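Uncharacterized conserved protein (Staphylococcus epidermidis, PDB 3FRM) is of unknown function but carries a GNAT-type acetyltransferase domain, so it may transfer acetyl groups to a substrate that the structure does not reveal. Local coordinates at the sodium ion site. Residues are numbered along the deposited sequence; one frame, centred on the assembly and turned at random.

The sodium ion site. Residues 159-166. With NA (sodium ion), chain B.
In this protein with a predicted GNAT acetyltransferase domain, a loop that follows helix 145-158 and runs into strand 165-171 curls around a sodium ion, a worked example of a cation held mainly by main-chain carbonyls. The carbonyl oxygens of Tyr159, Asn160, Asp162 and Ile164 all turn inward, and Asp162 adds a carboxylate oxygen; the protein oxygens seen are arranged between a square pyramid and a trigonal bipyramid. Tyr159 O lies 2.5 Å from the sodium. The carbonyls of Ile164 and Asn160 stand somewhat farther off, their O atoms 2.8 and 2.9 Å from the ion.

The close-knit part of the site centres on Asp162. A chi1 of 82° wedges CG between the main-chain N and C, a crowded rotamer, and folds the carboxylate back so that one residue meets the ion through both its main chain and OD1, the latter 2.9 Å from the sodium. The same OD1 accepts a hydrogen bond, also a salt bridge, from Arg166 NH1 at 3.0 Å through its syn lone pair. The bond bends moderately, to 152° at the hydrogen, and OD1 lies in the guanidinium plane, so the arginine approaches edge-on. Ile164 CG2 covers one guanidinium face toward its rim. Arg166, a second-shell residue, can thereby orient the carboxylate; the two positive neighbours of OD1 would be expected to favour the ionised acid.

The Glu165 side is the loose one. Glu165, bent at chi2, brings its carboxylate OE1 to 3.6 Å from the sodium, too long for a direct bond, though its charge may still help balance the cation. The Asn160 side chain turns away from the ion, with its amide ND2 3.7 Å above the Tyr159 ring plane, offset toward the rim. Unseen water may complete the shell, and the sodium may derive from purification or crystallisation; the structure alone does not show a role for it in catalysis.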
# COMPACT_ATOMS: atom_id res chain seq x y z
N TYR A 159 28.24 8.84 5.81
CA TYR A 159 27.27 9.84 6.26
C TYR A 159 27.75 11.30 6.32
O TYR A 159 26.95 12.18 6.04
CB TYR A 159 26.57 9.43 7.56
CG TYR A 159 27.41 9.64 8.77
CD1 TYR A 159 28.36 8.69 9.15
CD2 TYR A 159 27.26 10.80 9.57
CE1 TYR A 159 29.15 8.88 10.27
CE2 TYR A 159 28.06 11.00 10.71
CZ TYR A 159 29.00 10.04 11.06
OH TYR A 159 29.81 10.21 12.18
N ASN A 160 28.99 11.59 6.73
CA ASN A 160 29.54 12.94 6.50
C ASN A 160 29.74 13.05 5.01
O ASN A 160 28.86 13.47 4.27
CB ASN A 160 30.90 13.15 7.13
CG ASN A 160 31.00 12.60 8.51
OD1 ASN A 160 30.66 13.28 9.48
ND2 ASN A 160 31.52 11.38 8.63
N LEU A 161 30.92 12.66 4.57
CA LEU A 161 31.22 12.50 3.17
C LEU A 161 30.04 12.86 2.23
O LEU A 161 30.15 13.80 1.48
CB LEU A 161 31.76 11.07 2.93
CG LEU A 161 32.85 10.53 3.89
CD1 LEU A 161 32.38 10.37 5.38
CD2 LEU A 161 33.41 9.22 3.37
N ASP A 162 28.92 12.15 2.29
CA ASP A 162 27.82 12.43 1.36
C ASP A 162 26.93 13.64 1.64
O ASP A 162 26.87 14.23 2.75
CB ASP A 162 26.96 11.18 1.11
CG ASP A 162 25.89 10.94 2.21
OD1 ASP A 162 25.82 11.63 3.27
OD2 ASP A 162 25.11 10.00 1.97
N ASP A 163 26.19 13.99 0.62
CA ASP A 163 25.52 15.24 0.68
C ASP A 163 24.11 15.17 1.26
O ASP A 163 23.68 16.10 1.92
CB ASP A 163 25.68 15.97 -0.65
CG ASP A 163 27.12 16.47 -0.85
OD1 ASP A 163 27.67 17.11 0.09
OD2 ASP A 163 27.71 16.18 -1.92
N ILE A 164 23.46 14.02 1.09
CA ILE A 164 22.29 13.58 1.85
C ILE A 164 22.36 14.01 3.32
O ILE A 164 23.37 13.82 3.98
CB ILE A 164 22.15 12.02 1.75
CG1 ILE A 164 22.11 11.60 0.28
CG2 ILE A 164 20.95 11.50 2.55
CD1 ILE A 164 21.75 10.13 0.02
N GLU A 165 21.28 14.65 3.80
CA GLU A 165 21.14 15.00 5.22
C GLU A 165 20.17 14.02 5.91
O GLU A 165 19.31 13.45 5.25
CB GLU A 165 20.67 16.44 5.41
CG GLU A 165 21.76 17.47 5.84
CD GLU A 165 23.05 16.87 6.41
OE1 GLU A 165 24.07 16.90 5.66
OE2 GLU A 165 23.07 16.36 7.57
N ARG A 166 20.35 13.82 7.22
CA ARG A 166 19.53 12.87 7.95
C ARG A 166 18.96 13.41 9.25
O ARG A 166 19.59 14.23 9.94
CB ARG A 166 20.30 11.59 8.18
CG ARG A 166 20.73 10.92 6.91
CD ARG A 166 21.90 10.01 7.19
NE ARG A 166 22.12 9.08 6.10
CZ ARG A 166 22.98 9.26 5.12
NH1 ARG A 166 23.76 10.34 5.10
NH2 ARG A 166 23.04 8.35 4.15
NA NA B . 26.09 14.10 4.70